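Local coordinates for protein putative glycoside hydrolase (PDB 4ONZ) that is a putative glycoside hydrolase of uncharacterised function, probably built on the five-bladed beta-propeller fold of its carbohydrate-active relatives, at residues W13-F18 against I253-G258; V64-A69 against P122-T127; Y136-R141 against R145-T150; L286-D289 against K295-D298. All coordinates share one frame; numbering follows the deposited sequence.

Contact 1: W13-F18 against I253-G258; sequences WVIGPF and IRTKHG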
# COMPACT_ATOMS: atom_id res chain seq x y z
N TRP A 13 13.45 17.85 -1.19
CA TRP A 13 12.12 17.41 -0.78
C TRP A 13 11.96 15.88 -0.67
O TRP A 13 10.97 15.40 -0.12
CB TRP A 13 11.07 17.94 -1.76
CG TRP A 13 11.24 17.43 -3.18
CD1 TRP A 13 11.93 18.04 -4.19
CD2 TRP A 13 10.71 16.22 -3.73
NE1 TRP A 13 11.86 17.28 -5.34
CE2 TRP A 13 11.12 16.16 -5.08
CE3 TRP A 13 9.93 15.18 -3.21
CZ2 TRP A 13 10.77 15.09 -5.91
CZ3 TRP A 13 9.59 14.12 -4.04
CH2 TRP A 13 10.01 14.09 -5.37
N VAL A 14 12.92 15.14 -1.20
CA VAL A 14 12.84 13.68 -1.24
C VAL A 14 12.95 13.06 0.15
O VAL A 14 13.78 13.47 0.95
CB VAL A 14 13.94 13.11 -2.17
CG1 VAL A 14 13.90 11.59 -2.20
CG2 VAL A 14 13.77 13.66 -3.58
N ILE A 15 12.08 12.10 0.45
CA ILE A 15 12.13 11.43 1.74
C ILE A 15 13.13 10.29 1.63
O ILE A 15 13.06 9.46 0.71
CB ILE A 15 10.75 10.91 2.18
CG1 ILE A 15 9.74 12.06 2.23
CG2 ILE A 15 10.86 10.24 3.54
CD1 ILE A 15 8.33 11.65 2.55
N GLY A 16 14.09 10.28 2.55
CA GLY A 16 15.14 9.28 2.56
C GLY A 16 16.47 9.88 3.03
O GLY A 16 16.50 11.01 3.51
N PRO A 17 17.57 9.13 2.88
CA PRO A 17 17.61 7.79 2.29
C PRO A 17 17.11 6.70 3.24
O PRO A 17 17.23 6.84 4.46
CB PRO A 17 19.10 7.59 2.00
CG PRO A 17 19.79 8.37 3.06
CD PRO A 17 18.88 9.52 3.44
N PHE A 18 16.53 5.65 2.67
CA PHE A 18 16.08 4.49 3.42
C PHE A 18 17.15 3.41 3.28
O PHE A 18 17.45 2.98 2.16
CB PHE A 18 14.73 3.98 2.92
CG PHE A 18 13.60 4.90 3.22
CD1 PHE A 18 13.27 5.94 2.37
CD2 PHE A 18 12.84 4.73 4.37
CE1 PHE A 18 12.21 6.79 2.64
CE2 PHE A 18 11.79 5.57 4.65
CZ PHE A 18 11.47 6.61 3.79
N ILE A 253 2.04 11.55 2.31
CA ILE A 253 2.42 12.25 3.53
C ILE A 253 2.77 13.71 3.29
O ILE A 253 3.55 14.05 2.39
CB ILE A 253 3.56 11.47 4.24
CG1 ILE A 253 3.85 12.06 5.62
CG2 ILE A 253 4.83 11.42 3.39
CD1 ILE A 253 4.87 11.27 6.41
N ARG A 254 2.18 14.59 4.09
CA ARG A 254 2.48 16.01 4.03
C ARG A 254 3.91 16.27 4.54
O ARG A 254 4.37 15.60 5.48
CB ARG A 254 1.50 16.84 4.86
CG ARG A 254 0.11 16.97 4.28
CD ARG A 254 -0.59 18.15 4.94
NE ARG A 254 -1.99 18.29 4.56
CZ ARG A 254 -2.44 18.98 3.52
NH1 ARG A 254 -1.62 19.61 2.69
NH2 ARG A 254 -3.76 19.03 3.30
N THR A 255 4.60 17.22 3.90
CA THR A 255 5.96 17.63 4.28
C THR A 255 6.04 19.15 4.14
O THR A 255 5.10 19.76 3.64
CB THR A 255 7.05 17.03 3.35
OG1 THR A 255 6.97 17.64 2.05
CG2 THR A 255 6.90 15.51 3.22
N LYS A 256 7.16 19.74 4.56
CA LYS A 256 7.34 21.20 4.44
C LYS A 256 7.20 21.70 2.99
O LYS A 256 6.75 22.82 2.76
CB LYS A 256 8.73 21.63 4.92
CG LYS A 256 9.05 21.39 6.38
CD LYS A 256 10.41 21.98 6.72
CE LYS A 256 10.89 21.58 8.10
NZ LYS A 256 9.94 21.96 9.17
N HIS A 257 7.59 20.86 2.03
CA HIS A 257 7.56 21.25 0.61
C HIS A 257 6.25 20.93 -0.12
O HIS A 257 6.05 21.36 -1.25
CB HIS A 257 8.73 20.61 -0.11
CG HIS A 257 10.06 20.93 0.50
ND1 HIS A 257 10.65 20.14 1.46
CD2 HIS A 257 10.89 21.98 0.32
CE1 HIS A 257 11.80 20.68 1.83
NE2 HIS A 257 11.97 21.80 1.15
N GLY A 258 5.35 20.20 0.54
CA GLY A 258 4.07 19.83 -0.04
C GLY A 258 3.73 18.39 0.29
O GLY A 258 4.18 17.86 1.30
O HOH W 1 9.52 17.14 1.31
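The imidazole of His-257 lies beside the root of the Trp-13 side chain rather than against its indole. Trp-13 CA comes to 3.8 Å from His-257 ND1 and Trp-13 CB to 3.9 Å from His-257 CG, while the backbone N of Trp-13 stands over one face of the imidazole. A chi1 of 62° wedges Trp-13 CG between its own backbone N and carbonyl carbon and sends the indole away from His-257; its NE1 is hydrogen-bonded to Asp-298 OD2, and Val-14 CG2 sits over the centre of one indole face. The partner segment is the tip of a two-residue beta hairpin: Thr-255 to Gly-258 form a type I turn between strands 245-255 and 258-266, probably within one propeller blade, and the N-terminal peptide rests on it. The turn is braced from inside by Thr-255 OG1, which donates to Gly-258 O at 2.9 Å from above the carbonyl plane, so this oxygen, already bound by Thr-255 N, is gripped twice. One water joins the segments, donating to Trp-13 O at 2.7 Å and to Thr-255 OG1 at 2.7 Å, and bonding His-257 ND1 at 3.2 Å. Deeper in, Ile-15 stretches its ethyl arm (chi2 176°) so that CD1 meets Ile-253 CG2 at 3.6 Å and Thr-255 CG2 at 4.2 Å, beside Val-260 and Leu-334.

Contact 2: V64-A69 against P122-T127; sequences VVLYRA and PRVAMT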
# COMPACT_ATOMS: atom_id res chain seq x y z
N VAL A 64 2.93 -2.28 13.65
CA VAL A 64 2.13 -3.41 13.22
C VAL A 64 2.21 -3.49 11.71
O VAL A 64 2.01 -2.49 11.02
CB VAL A 64 0.65 -3.28 13.63
CG1 VAL A 64 -0.16 -4.41 13.02
CG2 VAL A 64 0.52 -3.26 15.15
N VAL A 65 2.52 -4.68 11.20
CA VAL A 65 2.61 -4.93 9.78
C VAL A 65 1.49 -5.89 9.43
O VAL A 65 1.33 -6.94 10.05
CB VAL A 65 3.98 -5.52 9.38
CG1 VAL A 65 4.05 -5.75 7.89
CG2 VAL A 65 5.11 -4.59 9.84
N LEU A 66 0.69 -5.49 8.44
CA LEU A 66 -0.46 -6.25 7.96
C LEU A 66 -0.10 -6.72 6.55
O LEU A 66 -0.14 -5.96 5.59
CB LEU A 66 -1.70 -5.36 7.99
CG LEU A 66 -2.10 -4.96 9.42
CD1 LEU A 66 -2.91 -3.67 9.49
CD2 LEU A 66 -2.84 -6.09 10.12
N TYR A 67 0.28 -7.98 6.44
CA TYR A 67 0.81 -8.51 5.20
C TYR A 67 -0.14 -9.34 4.36
O TYR A 67 -0.94 -10.09 4.89
CB TYR A 67 2.08 -9.33 5.49
CG TYR A 67 1.92 -10.47 6.48
CD1 TYR A 67 2.02 -10.26 7.84
CD2 TYR A 67 1.73 -11.78 6.05
CE1 TYR A 67 1.91 -11.30 8.76
CE2 TYR A 67 1.63 -12.83 6.96
CZ TYR A 67 1.73 -12.59 8.31
OH TYR A 67 1.61 -13.63 9.21
N ARG A 68 -0.03 -9.20 3.04
CA ARG A 68 -0.74 -10.08 2.14
C ARG A 68 -0.13 -11.48 2.22
O ARG A 68 1.09 -11.63 2.13
CB ARG A 68 -0.62 -9.59 0.70
CG ARG A 68 -1.34 -10.50 -0.28
CD ARG A 68 -1.28 -9.92 -1.67
NE ARG A 68 -1.75 -10.84 -2.70
CZ ARG A 68 -1.70 -10.56 -4.01
NH1 ARG A 68 -1.25 -9.39 -4.41
NH2 ARG A 68 -2.13 -11.44 -4.91
N ALA A 69 -0.98 -12.49 2.38
CA ALA A 69 -0.53 -13.88 2.45
C ALA A 69 -1.30 -14.71 1.45
O ALA A 69 -2.52 -14.55 1.33
CB ALA A 69 -0.76 -14.42 3.85
N PRO A 122 -3.05 -4.44 1.21
CA PRO A 122 -3.60 -3.42 2.07
C PRO A 122 -2.71 -2.18 2.23
O PRO A 122 -1.49 -2.25 2.12
CB PRO A 122 -3.67 -4.13 3.42
CG PRO A 122 -2.54 -5.10 3.39
CD PRO A 122 -2.53 -5.59 1.97
N ARG A 123 -3.36 -1.05 2.47
CA ARG A 123 -2.69 0.18 2.86
C ARG A 123 -3.51 0.68 4.02
O ARG A 123 -4.74 0.71 3.94
CB ARG A 123 -2.65 1.18 1.72
CG ARG A 123 -1.69 0.76 0.62
CD ARG A 123 -2.00 1.42 -0.70
NE ARG A 123 -1.02 1.03 -1.72
CZ ARG A 123 -1.00 -0.15 -2.36
NH1 ARG A 123 -1.93 -1.07 -2.13
NH2 ARG A 123 -0.06 -0.39 -3.26
N VAL A 124 -2.85 1.04 5.11
CA VAL A 124 -3.54 1.45 6.32
C VAL A 124 -3.11 2.82 6.85
O VAL A 124 -1.93 3.15 6.87
CB VAL A 124 -3.34 0.39 7.43
CG1 VAL A 124 -3.92 0.87 8.77
CG2 VAL A 124 -3.99 -0.92 7.01
N ALA A 125 -4.09 3.60 7.27
CA ALA A 125 -3.88 4.88 7.90
C ALA A 125 -4.85 4.98 9.09
O ALA A 125 -5.86 4.26 9.15
CB ALA A 125 -4.08 6.01 6.92
N MSE A 126 -4.54 5.88 10.02
CA MSE A 126 -5.33 6.04 11.25
C MSE A 126 -5.82 7.45 11.47
O MSE A 126 -5.06 8.40 11.32
CB MSE A 126 -4.36 5.64 12.37
CG MSE A 126 -5.06 5.48 13.72
SE MSE A 126 -3.79 5.74 15.21
CE MSE A 126 -3.39 7.65 15.05
N THR A 127 -7.09 7.61 11.83
CA THR A 127 -7.63 8.93 12.15
C THR A 127 -7.09 9.39 13.50
O THR A 127 -6.66 8.58 14.32
CB THR A 127 -9.18 8.96 12.28
OG1 THR A 127 -9.60 8.12 13.36
CG2 THR A 127 -9.85 8.52 10.98
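Packing between two successive four-stranded antiparallel sheets, probably adjacent blades of a five-bladed beta-propeller, is carried here by Leu-66 against Pro-122 and Val-124. Strand 62-70 has neighbours on both sides in the first sheet and strand 118-126 is an edge strand of the second, and the two do not pair: the CA atoms of Leu-66 and Pro-122 are 7.2 Å apart, and those of Leu-66 and Val-124 8.5 Å. What joins them is buried apolar contact, a simple illustration of how neighbouring sheets can adhere through side chains, with no backbone bond between these two segments. Leu-66 CB already points toward the second sheet, and a chi1 of -66°, with CG anti to the carbonyl carbon, sets where the branched end lies. There Leu-66 CD1 touches Val-124 CG2 at 3.9 Å, the two side chains crossing at about a right angle. The valine offers this methyl because its CG1 is the one anti to the backbone N (chi1 174°), with CG2 held beside that nitrogen. Met-134 from the next strand touches all three residues, and Val-84 and Tyr-86 pack on Leu-66 from within its own sheet. Polar links run alongside: Arg-68 forms salt bridges with Glu-70 and, across the interface, with Asp-121. The proline ring meets backbone rather than side chain, and it does so with one corner: Pro-122 CG lies 3.4 Å from Leu-66 O, whereas Pro-122 CD and Pro-122 CB stay 4.4 Å and 4.5 Å from that oxygen.

Contact 3: Y136-R141 against R145-T150; sequences YTAWNR and RLAVAT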
# COMPACT_ATOMS: atom_id res chain seq x y z
N TYR A 136 -7.86 -1.88 0.44
CA TYR A 136 -7.31 -3.11 -0.08
C TYR A 136 -8.04 -3.52 -1.36
O TYR A 136 -9.00 -2.90 -1.79
CB TYR A 136 -7.41 -4.23 0.99
CG TYR A 136 -8.81 -4.69 1.32
CD1 TYR A 136 -9.62 -4.00 2.23
CD2 TYR A 136 -9.34 -5.83 0.72
CE1 TYR A 136 -10.91 -4.44 2.52
CE2 TYR A 136 -10.62 -6.28 1.02
CZ TYR A 136 -11.41 -5.58 1.91
OH TYR A 136 -12.68 -6.03 2.19
N THR A 137 -7.56 -4.59 -1.99
CA THR A 137 -8.18 -5.07 -3.21
C THR A 137 -9.01 -6.31 -2.92
O THR A 137 -8.49 -7.28 -2.36
CB THR A 137 -7.10 -5.46 -4.23
OG1 THR A 137 -6.20 -4.36 -4.41
CG2 THR A 137 -7.71 -5.87 -5.56
N ALA A 138 -10.30 -6.27 -3.28
CA ALA A 138 -11.19 -7.43 -3.19
C ALA A 138 -11.11 -8.11 -4.55
O ALA A 138 -11.27 -7.45 -5.59
CB ALA A 138 -12.61 -7.01 -2.88
N TRP A 139 -10.85 -9.41 -4.56
CA TRP A 139 -10.67 -10.16 -5.80
C TRP A 139 -11.66 -11.31 -5.89
O TRP A 139 -11.60 -12.24 -5.10
CB TRP A 139 -9.22 -10.66 -5.85
CG TRP A 139 -8.77 -11.47 -7.03
CD1 TRP A 139 -8.02 -12.61 -6.98
CD2 TRP A 139 -9.00 -11.19 -8.42
NE1 TRP A 139 -7.77 -13.06 -8.25
CE2 TRP A 139 -8.35 -12.21 -9.15
CE3 TRP A 139 -9.66 -10.18 -9.11
CZ2 TRP A 139 -8.36 -12.25 -10.55
CZ3 TRP A 139 -9.67 -10.22 -10.51
CH2 TRP A 139 -9.03 -11.25 -11.21
N ASN A 140 -12.56 -11.23 -6.86
CA ASN A 140 -13.57 -12.28 -7.06
C ASN A 140 -13.32 -13.08 -8.35
O ASN A 140 -14.21 -13.79 -8.82
CB ASN A 140 -14.97 -11.66 -7.09
CG ASN A 140 -15.20 -10.74 -8.28
OD1 ASN A 140 -14.34 -10.62 -9.17
ND2 ASN A 140 -16.35 -10.09 -8.31
N ARG A 141 -12.10 -12.92 -8.87
CA ARG A 141 -11.64 -13.55 -10.12
C ARG A 141 -12.29 -12.99 -11.38
O ARG A 141 -12.06 -13.50 -12.47
CB ARG A 141 -11.73 -15.08 -10.08
CG ARG A 141 -10.97 -15.70 -8.93
CD ARG A 141 -10.65 -17.16 -9.18
NE ARG A 141 -10.26 -17.84 -7.95
CZ ARG A 141 -9.16 -17.56 -7.27
NH1 ARG A 141 -8.34 -16.60 -7.68
NH2 ARG A 141 -8.89 -18.22 -6.16
N ARG A 145 -11.10 -4.93 -7.23
CA ARG A 145 -11.76 -3.67 -6.89
C ARG A 145 -11.38 -3.14 -5.51
O ARG A 145 -11.30 -3.89 -4.56
CB ARG A 145 -13.30 -3.83 -6.99
CG ARG A 145 -13.81 -4.24 -8.37
CD ARG A 145 -15.32 -4.43 -8.42
NE ARG A 145 -15.72 -5.66 -7.74
CZ ARG A 145 -16.98 -6.08 -7.61
NH1 ARG A 145 -17.99 -5.36 -8.08
NH2 ARG A 145 -17.22 -7.22 -6.98
N LEU A 146 -11.12 -1.84 -5.44
CA LEU A 146 -10.72 -1.20 -4.20
C LEU A 146 -11.85 -1.29 -3.16
O LEU A 146 -13.00 -0.92 -3.44
CB LEU A 146 -10.34 0.25 -4.49
CG LEU A 146 -9.62 1.03 -3.39
CD1 LEU A 146 -8.33 0.35 -2.96
CD2 LEU A 146 -9.34 2.43 -3.90
N ALA A 147 -11.49 -1.80 -1.99
CA ALA A 147 -12.42 -2.00 -0.89
C ALA A 147 -11.90 -1.38 0.38
O ALA A 147 -10.69 -1.09 0.52
CB ALA A 147 -12.69 -3.48 -0.70
N VAL A 148 -12.81 -1.19 1.33
CA VAL A 148 -12.50 -0.55 2.60
C VAL A 148 -12.89 -1.43 3.78
O VAL A 148 -13.99 -1.97 3.79
CB VAL A 148 -13.29 0.77 2.76
CG1 VAL A 148 -12.94 1.44 4.09
CG2 VAL A 148 -13.03 1.71 1.60
N ALA A 149 -11.99 -1.52 4.76
CA ALA A 149 -12.26 -2.19 6.04
C ALA A 149 -11.79 -1.26 7.15
O ALA A 149 -10.88 -0.45 6.93
CB ALA A 149 -11.53 -3.53 6.14
N THR A 150 -12.41 -1.33 8.32
CA THR A 150 -11.99 -0.52 9.46
C THR A 150 -11.77 -1.40 10.68
O THR A 150 -12.26 -2.53 10.76
CB THR A 150 -13.00 0.60 9.82
OG1 THR A 150 -14.28 0.03 10.14
CG2 THR A 150 -13.17 1.59 8.66
O HOH W 2 -14.73 -4.26 2.15
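The phenol ring of Tyr-136 presents a face to the methyl of Ala-147, a CH-pi contact in which Ala-147 CB lies 3.8 Å from the Tyr-136 ring centroid and 21° off the ring normal. The methyl is displaced toward the hydroxyl end, so its closest ring atom is Tyr-136 CZ, 3.6 Å from Ala-147 CB. Ala-149 approaches obliquely, its CB 3.8 Å from Tyr-136 CE1. This reach along the partner strand follows from a chi1 of 68°, which sets Tyr-136 CG between the backbone N and the carbonyl carbon and brings one ring face onto Ala-147. A water then ties down the hydroxyl, bonding Tyr-136 OH at 2.7 Å and donating to Val-148 O. The frame beneath is a beta hairpin of strands 132-139 and 144-151, the central pair of a four-stranded antiparallel sheet that is probably one propeller blade. Tyr-136 pairs with Ala-147 and Ala-138 with Arg-145, both hydrogen-bonded pairs with bonds in each direction; the shortest is Ala-147 N to Tyr-136 O at 2.7 Å. Ala-138 CB adds to the same face as Tyr-136, 4.1 Å from Ala-147 CB. Toward the turn, Asn-140 and Arg-145 bring two donors together, Asn-140 ND2 lying 3.3 Å from Arg-145 NH2, with amide and guanidinium planes 39° apart. Their bonds lie elsewhere: Asn-140 OD1 accepts from Lys-142 N, and Arg-145 NH1 binds Asn-173 O.

Contact 4: L286-D289 against K295-D298; sequences LLLD and KVLD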
# COMPACT_ATOMS: atom_id res chain seq x y z
N LEU A 286 6.56 11.49 -5.86
CA LEU A 286 5.87 12.57 -6.52
C LEU A 286 5.63 13.64 -5.45
O LEU A 286 5.15 13.32 -4.36
CB LEU A 286 4.54 12.04 -7.08
CG LEU A 286 3.71 12.91 -8.01
CD1 LEU A 286 4.51 13.27 -9.26
CD2 LEU A 286 2.41 12.21 -8.39
N LEU A 287 6.01 14.88 -5.76
CA LEU A 287 5.78 16.01 -4.87
C LEU A 287 4.62 16.80 -5.44
O LEU A 287 4.69 17.27 -6.58
CB LEU A 287 7.01 16.92 -4.79
CG LEU A 287 6.85 18.11 -3.82
CD1 LEU A 287 6.77 17.63 -2.38
CD2 LEU A 287 7.97 19.12 -3.98
N LEU A 288 3.56 16.95 -4.66
CA LEU A 288 2.40 17.69 -5.10
C LEU A 288 2.20 18.91 -4.22
O LEU A 288 2.67 18.95 -3.09
CB LEU A 288 1.15 16.82 -5.10
CG LEU A 288 1.37 15.54 -5.90
CD1 LEU A 288 1.68 14.38 -4.96
CD2 LEU A 288 0.16 15.19 -6.74
N ASP A 289 1.47 19.88 -4.75
CA ASP A 289 1.21 21.13 -4.03
C ASP A 289 0.34 20.86 -2.80
O ASP A 289 -0.68 20.16 -2.88
CB ASP A 289 0.55 22.14 -4.97
CG ASP A 289 0.47 23.54 -4.38
OD1 ASP A 289 -0.17 23.72 -3.33
OD2 ASP A 289 1.03 24.47 -4.99
N LYS A 295 -1.94 19.12 -8.29
CA LYS A 295 -0.86 19.83 -8.98
C LYS A 295 0.51 19.26 -8.62
O LYS A 295 0.95 19.33 -7.47
CB LYS A 295 -0.94 21.32 -8.65
CG LYS A 295 0.12 22.21 -9.27
CD LYS A 295 -0.00 23.61 -8.69
CE LYS A 295 1.10 24.54 -9.18
NZ LYS A 295 0.95 24.90 -10.61
N VAL A 296 1.17 18.70 -9.63
CA VAL A 296 2.50 18.11 -9.47
C VAL A 296 3.55 19.21 -9.46
O VAL A 296 3.54 20.09 -10.33
CB VAL A 296 2.80 17.13 -10.63
CG1 VAL A 296 4.24 16.63 -10.57
CG2 VAL A 296 1.82 15.97 -10.61
N LEU A 297 4.43 19.19 -8.46
CA LEU A 297 5.52 20.15 -8.36
C LEU A 297 6.81 19.52 -8.84
O LEU A 297 7.62 20.20 -9.46
CB LEU A 297 5.72 20.63 -6.91
CG LEU A 297 4.57 21.39 -6.27
CD1 LEU A 297 4.98 21.87 -4.88
CD2 LEU A 297 4.12 22.56 -7.13
N ASP A 298 7.02 18.24 -8.53
CA ASP A 298 8.24 17.56 -8.94
C ASP A 298 8.03 16.05 -8.93
O ASP A 298 7.10 15.55 -8.29
CB ASP A 298 9.39 17.96 -8.00
CG ASP A 298 10.77 17.81 -8.65
OD1 ASP A 298 10.90 17.25 -9.76
OD2 ASP A 298 11.75 18.29 -8.03
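A chi1 of -178° turns Leu-287 CG away from its own nitrogen and toward Leu-297, whose CG stands anti to the carbonyl carbon (chi1 -63°); the side chains meet obliquely, Leu-287 CD2 lying 4.0 Å from Leu-297 CB. On the other face, Leu-286 swings its end back across the strand pair until CD1 touches Val-296 CG1 at 3.6 Å, the two branches set at about a right angle. Asp-289 passes aslant across the methylene chain of Lys-295, with OD2 3.9 Å from Lys-295 CD, but the charges do not join: Lys-295 NZ remains 5.6 Å from Asp-289 OD2, and Asp-289 OD1 instead accepts from Asn-291 N and Asp-292 N. Leu-297 and Asp-298 both face Leu-287, so that a single oxygen, Leu-287 O, receives Leu-297 N at 2.7 Å and Asp-298 N at 3.2 Å. Leu-287 N answers to Asp-298 O, and beyond the irregularity Asp-289 N closes on Lys-295 O at 2.8 Å. The extra residue, Leu-297, has a near-helical psi of -38°, and this two-against-one pairing in a hairpin of antiparallel strands, 281-288 and 296-299, is a classic beta bulge.

In the fold
From the N terminus, the chain first lays down 13-18, whose partner, 253-258, arrives 235 residues later; contact 1 thus closes the longest loop and fastens the N-terminal peptide to the hairpin of strands 245-255 and 258-266. Contacts 2 and 3 both fall within that span, in series: contact 2 closes a loop of some fifty residues and joins two successive sheets, and contact 3 is a local hairpin in the second of them. The two touch where Pro-122 CA packs on Tyr-136 CB. Contact 4, another short hairpin, follows once contact 1 has closed, and no loops cross. Contacts 1 and 4 share a sheet and touch, while contact 3 lies across the chain's centre from contact 1.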